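Local coordinates for bifunctional GH43-CE protein (PDB 6MLY) that probably takes part in breaking down complex arabinoxylans, joining a family 43 glycoside hydrolase, perhaps a xylosidase, to a carbohydrate esterase in one chain, at residues Tyr646-Lys651 against Pro717-Asp722; Ala699-Val704 against Asp710-Leu715. One frame throughout, in Å; residues are numbered along the deposited sequence.

Contact 1: residues Tyr646-Lys651 against Pro717-Asp722; sequences YTIGAK and PITYID. With NA (sodium ion), chain H.
Tyr-646 and Tyr-720 meet through two different first torsions. In Tyr-646, chi1 of -153° sets CG roughly opposite the backbone N, and the ring swings out from strand 645-648 toward the loop at 717-722. In Tyr-720, chi1 of -49° turns CG opposite the carbonyl carbon, and the ring reaches the strand although its CB does not face it. The two side chains run alongside each other in opposite directions. The rings form a T-shaped pair with planes at 72° and centroids 5.1 Å apart. Tyr-720 gives the edge and Tyr-646 the face. The point of contact is Tyr-720 CE1, 3.5 Å from Tyr-646 CG. CB of Tyr-646 lies in the plane of the Tyr-720 ring, at its edge.

The Thr-719 methyl touches both rings. Its CG2 sits over the centre of one Tyr-720 face, 3.8 Å above the plane. The same CG2 comes obliquely to Tyr-646 CE1, at 3.7 Å, and it meets Ile-648 CD1 tip to tip at 4.0 Å. Without the Tyr-646 ring, as with an alanine here, the Tyr-720 edge would probably lose its aromatic partner and a gap would open beside the Thr-719 methyl.

A type II' turn from Ile-648 to Lys-651 joins strand 645-648 to 651-654. The 717-722 loop packs on this hairpin of the esterase domain. On the loop side, sodium is bound by Tyr-720 O at 2.3 Å and Asp-722 OD1 at 2.5 Å. Thr-639 and Asp-725 complete the site. Thr-719 OG1 and Tyr-720 OH bond to the carbonyls of Ala-713 and Leu-714. No hydrogen bond joins the two segments. They are held by ring and methyl packing, while Tyr-720 O and Asp-722 OD1 bind the ion and the two hydroxyls turn to helix 709-714.

Contact 2: residues Ala699-Val704 against Asp710-Leu715; sequences ALIGGV and DMLALL
Ile-701 packs against Met-711, Leu-712 and Leu-715. It joins two short helices, 696-701 and 709-714, that follow one another in the alpha/beta-hydrolase fold of the esterase domain. Both lie in the connection between the parallel strands 671-675 and 727-733. The chain leaves the first helix at Gly-702, whose phi is positive, and soon returns as the second helix.

Ile-701 is the centre of the contact. Its chi1 is 70°, which puts CG1 between the backbone N and the carbonyl carbon and leaves CG2 beside the N. The two branches thus find different partners. CG2 takes Met-711 and Leu-715, while CD1, at the end of the other branch, reaches CD2 of Leu-712 at 4.2 Å. Ile-701 and Leu-712 cross at about a right angle, as do Ile-701 and Leu-715.

Met-711 meets Ile-701 with the middle of its chain and not with its end. Its CG lies 3.9 Å from Ile-701 CG2 and 4.1 Å from Ile-701 CB. The chain bends at chi2 (59°) and again at chi3 (73°), and the two side chains pass each other in opposite directions. Met-711 also touches Lys-651 of the neighbouring hairpin.

Leu-715 follows the second helix. Its side chain comes in toward the first helix, and its carbonyl O accepts a hydrogen bond from His-632 NE2. No hydrogen bond links the two segments, and the contact is wholly apolar. Four of the five touching residues are buried. Leu-700, also buried and lying on Trp-557, brings its CD2 to 4.2 Å from Leu-715 CD2. That same Leu-715 methyl, CD2, stands 3.5 Å from Ile-701 CG2.

How the contacts relate
Contact 2 is nested in the loop closed by contact 1, and their centres lie 12 Å apart within the esterase domain. Contact 2 is the more buried of the two and purely apolar. Contact 1 is partly exposed, relies on aromatic rings, and has a metal site at its border. Helix 709-714 connects them. Met-711 and Leu-712 of the helix, with Leu-715 just after it, pack on helix 696-701, while the end of the helix receives the two hydroxyls of the 717-722 loop. Asp-710 OD2 also accepts from Ala-650 N in the hairpin turn. The helix therefore touches both segments of contact 1.

Contact 1: residues Tyr646-Lys651 against Pro717-Asp722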
loop_
_atom_site.group_PDB
_atom_site.type_symbol
_atom_site.label_atom_id
_atom_site.label_comp_id
_atom_site.label_asym_id
_atom_site.label_seq_id
_atom_site.Cartn_x
_atom_site.Cartn_y
_atom_site.Cartn_z
ATOM N N TYR A 646 34.618 -4.290 24.068
ATOM C CA TYR A 646 35.260 -3.560 25.158
ATOM C C TYR A 646 34.941 -4.241 26.496
ATOM O O TYR A 646 33.929 -4.923 26.632
ATOM C CB TYR A 646 34.820 -2.093 25.160
ATOM C CG TYR A 646 35.827 -1.146 25.760
ATOM C CD1 TYR A 646 35.611 -0.559 26.994
ATOM C CD2 TYR A 646 37.003 -0.841 25.095
ATOM C CE1 TYR A 646 36.536 0.312 27.550
ATOM C CE2 TYR A 646 37.940 0.024 25.638
ATOM C CZ TYR A 646 37.707 0.606 26.872
ATOM O OH TYR A 646 38.623 1.460 27.420
ATOM N N THR A 647 35.825 -4.032 27.476
ATOM C CA THR A 647 35.769 -4.680 28.784
ATOM C C THR A 647 36.101 -3.658 29.872
ATOM O O THR A 647 37.203 -3.161 29.894
ATOM C CB THR A 647 36.762 -5.848 28.855
ATOM O OG1 THR A 647 36.396 -6.774 27.834
ATOM C CG2 THR A 647 36.786 -6.551 30.195
ATOM N N ILE A 648 35.130 -3.353 30.741
ATOM C CA ILE A 648 35.376 -2.635 31.987
ATOM C C ILE A 648 35.091 -3.595 33.146
ATOM O O ILE A 648 34.098 -4.301 33.146
ATOM C CB ILE A 648 34.547 -1.336 32.088
ATOM C CG1 ILE A 648 35.035 -0.280 31.090
ATOM C CG2 ILE A 648 34.546 -0.800 33.515
ATOM C CD1 ILE A 648 34.288 1.034 31.139
ATOM N N GLY A 649 35.982 -3.584 34.139
ATOM C CA GLY A 649 35.908 -4.487 35.270
ATOM C C GLY A 649 35.776 -5.926 34.812
ATOM O O GLY A 649 36.607 -6.416 34.060
ATOM N N ALA A 650 34.697 -6.581 35.246
ATOM C CA ALA A 650 34.478 -8.006 35.016
ATOM C C ALA A 650 33.685 -8.244 33.721
ATOM O O ALA A 650 33.654 -9.361 33.218
ATOM C CB ALA A 650 33.764 -8.593 36.209
ATOM N N LYS A 651 33.069 -7.186 33.183
ATOM C CA LYS A 651 32.027 -7.300 32.185
ATOM C C LYS A 651 32.551 -6.886 30.803
ATOM O O LYS A 651 32.985 -5.766 30.611
ATOM C CB LYS A 651 30.825 -6.462 32.636
ATOM C CG LYS A 651 30.178 -6.941 33.932
ATOM C CD LYS A 651 28.656 -7.003 33.892
ATOM C CE LYS A 651 28.068 -8.083 34.780
ATOM N NZ LYS A 651 26.596 -7.950 34.897
ATOM N N PRO A 717 28.685 6.539 26.136
ATOM C CA PRO A 717 29.498 6.923 24.979
ATOM C C PRO A 717 30.846 7.585 25.321
ATOM O O PRO A 717 31.800 7.423 24.564
ATOM C CB PRO A 717 28.626 7.930 24.208
ATOM C CG PRO A 717 27.219 7.692 24.702
ATOM C CD PRO A 717 27.362 7.179 26.120
ATOM N N ILE A 718 30.906 8.320 26.440
ATOM C CA ILE A 718 32.122 9.047 26.872
ATOM C C ILE A 718 33.328 8.093 26.875
ATOM O O ILE A 718 34.404 8.455 26.420
ATOM C CB ILE A 718 31.915 9.741 28.241
ATOM C CG1 ILE A 718 31.019 10.979 28.119
ATOM C CG2 ILE A 718 33.247 10.075 28.894
ATOM C CD1 ILE A 718 30.740 11.691 29.430
ATOM N N THR A 719 33.125 6.873 27.377
ATOM C CA THR A 719 34.155 5.836 27.471
ATOM C C THR A 719 35.025 5.777 26.203
ATOM O O THR A 719 36.230 5.580 26.308
ATOM C CB THR A 719 33.514 4.467 27.740
ATOM O OG1 THR A 719 32.758 4.593 28.946
ATOM C CG2 THR A 719 34.509 3.334 27.874
ATOM N N TYR A 720 34.418 5.944 25.022
ATOM C CA TYR A 720 35.032 5.550 23.747
ATOM C C TYR A 720 35.468 6.766 22.913
ATOM O O TYR A 720 35.720 6.617 21.712
ATOM C CB TYR A 720 34.044 4.682 22.954
ATOM C CG TYR A 720 33.425 3.548 23.738
ATOM C CD1 TYR A 720 34.079 2.332 23.870
ATOM C CD2 TYR A 720 32.191 3.686 24.354
ATOM C CE1 TYR A 720 33.530 1.292 24.601
ATOM C CE2 TYR A 720 31.627 2.653 25.084
ATOM C CZ TYR A 720 32.299 1.450 25.208
ATOM O OH TYR A 720 31.764 0.419 25.922
ATOM N N ILE A 721 35.567 7.952 23.533
ATOM C CA ILE A 721 35.922 9.202 22.824
ATOM C C ILE A 721 37.432 9.236 22.546
ATOM O O ILE A 721 38.250 8.974 23.431
ATOM C CB ILE A 721 35.505 10.458 23.615
ATOM C CG1 ILE A 721 34.007 10.501 23.910
ATOM C CG2 ILE A 721 35.963 11.714 22.885
ATOM C CD1 ILE A 721 33.613 11.610 24.867
ATOM N N ASP A 722 37.788 9.633 21.321
ATOM C CA ASP A 722 39.168 9.807 20.911
ATOM C C ASP A 722 39.207 10.913 19.848
ATOM O O ASP A 722 38.168 11.454 19.486
ATOM C CB ASP A 722 39.766 8.471 20.460
ATOM C CG ASP A 722 39.323 8.026 19.080
ATOM O OD1 ASP A 722 38.479 7.100 18.996
ATOM O OD2 ASP A 722 39.835 8.600 18.100
HETATM NA NA NA H . 36.504 5.804 19.756
#

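Contact 2: residues Ala699-Val704 against Asp710-Leu715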
loop_
_atom_site.group_PDB
_atom_site.type_symbol
_atom_site.label_atom_id
_atom_site.label_comp_id
_atom_site.label_asym_id
_atom_site.label_seq_id
_atom_site.Cartn_x
_atom_site.Cartn_y
_atom_site.Cartn_z
ATOM N N ALA A 699 16.054 -1.611 33.157
ATOM C CA ALA A 699 15.398 -2.508 32.217
ATOM C C ALA A 699 16.319 -2.785 31.022
ATOM O O ALA A 699 16.288 -3.878 30.474
ATOM C CB ALA A 699 14.082 -1.920 31.766
ATOM N N LEU A 700 17.120 -1.790 30.625
ATOM C CA LEU A 700 17.942 -1.865 29.412
ATOM C C LEU A 700 19.097 -2.856 29.598
ATOM O O LEU A 700 19.488 -3.525 28.654
ATOM C CB LEU A 700 18.474 -0.470 29.070
ATOM C CG LEU A 700 19.468 -0.407 27.911
ATOM C CD1 LEU A 700 18.790 -0.770 26.596
ATOM C CD2 LEU A 700 20.125 0.970 27.833
ATOM N N ILE A 701 19.660 -2.914 30.806
ATOM C CA ILE A 701 20.802 -3.784 31.093
ATOM C C ILE A 701 20.298 -5.111 31.667
ATOM O O ILE A 701 21.058 -6.067 31.758
ATOM C CB ILE A 701 21.804 -3.099 32.048
ATOM C CG1 ILE A 701 21.245 -2.959 33.468
ATOM C CG2 ILE A 701 22.252 -1.761 31.477
ATOM C CD1 ILE A 701 22.248 -2.469 34.481
ATOM N N GLY A 702 19.025 -5.151 32.071
ATOM C CA GLY A 702 18.473 -6.308 32.750
ATOM C C GLY A 702 19.225 -6.578 34.040
ATOM O O GLY A 702 19.826 -7.635 34.211
ATOM N N GLY A 703 19.201 -5.587 34.934
ATOM C CA GLY A 703 19.953 -5.618 36.179
ATOM C C GLY A 703 19.810 -4.313 36.945
ATOM O O GLY A 703 19.344 -3.307 36.401
ATOM N N VAL A 704 20.241 -4.334 38.211
ATOM C CA VAL A 704 19.993 -3.246 39.158
ATOM C C VAL A 704 21.183 -2.283 39.120
ATOM O O VAL A 704 22.266 -2.613 39.596
ATOM C CB VAL A 704 19.680 -3.795 40.568
ATOM C CG1 VAL A 704 20.671 -4.853 41.045
ATOM C CG2 VAL A 704 19.541 -2.684 41.594
ATOM N N ASP A 710 29.832 -1.176 36.278
ATOM C CA ASP A 710 30.661 -1.494 35.111
ATOM C C ASP A 710 29.847 -1.351 33.816
ATOM O O ASP A 710 30.244 -0.624 32.902
ATOM C CB ASP A 710 31.213 -2.920 35.189
ATOM C CG ASP A 710 32.261 -3.143 36.265
ATOM O OD1 ASP A 710 32.676 -2.155 36.901
ATOM O OD2 ASP A 710 32.661 -4.309 36.449
ATOM N N MET A 711 28.721 -2.073 33.741
ATOM C CA MET A 711 27.887 -2.129 32.536
ATOM C C MET A 711 27.395 -0.719 32.171
ATOM O O MET A 711 27.353 -0.362 30.995
ATOM C CB MET A 711 26.696 -3.078 32.730
ATOM C CG MET A 711 25.830 -3.278 31.488
ATOM S SD MET A 711 26.699 -3.936 30.029
ATOM C CE MET A 711 26.956 -5.641 30.514
ATOM N N LEU A 712 27.054 0.090 33.179
ATOM C CA LEU A 712 26.586 1.462 32.947
ATOM C C LEU A 712 27.663 2.295 32.235
ATOM O O LEU A 712 27.332 3.186 31.445
ATOM C CB LEU A 712 26.203 2.111 34.282
ATOM C CG LEU A 712 24.935 1.579 34.950
ATOM C CD1 LEU A 712 24.483 2.529 36.051
ATOM C CD2 LEU A 712 23.812 1.347 33.940
ATOM N N ALA A 713 28.938 2.015 32.529
ATOM C CA ALA A 713 30.064 2.689 31.879
ATOM C C ALA A 713 30.239 2.165 30.448
ATOM O O ALA A 713 30.599 2.920 29.542
ATOM C CB ALA A 713 31.324 2.504 32.689
ATOM N N LEU A 714 29.983 0.868 30.252
ATOM C CA LEU A 714 30.149 0.236 28.949
ATOM C C LEU A 714 29.154 0.815 27.936
ATOM O O LEU A 714 29.463 0.853 26.747
ATOM C CB LEU A 714 29.984 -1.280 29.080
ATOM C CG LEU A 714 31.217 -2.037 29.573
ATOM C CD1 LEU A 714 30.889 -3.498 29.837
ATOM C CD2 LEU A 714 32.367 -1.919 28.583
ATOM N N LEU A 715 27.974 1.252 28.399
ATOM C CA LEU A 715 26.960 1.811 27.486
ATOM C C LEU A 715 27.050 3.343 27.456
ATOM O O LEU A 715 26.335 3.986 26.688
ATOM C CB LEU A 715 25.555 1.309 27.858
ATOM C CG LEU A 715 24.930 1.815 29.162
ATOM C CD1 LEU A 715 24.261 3.172 28.983
ATOM C CD2 LEU A 715 23.910 0.807 29.672
#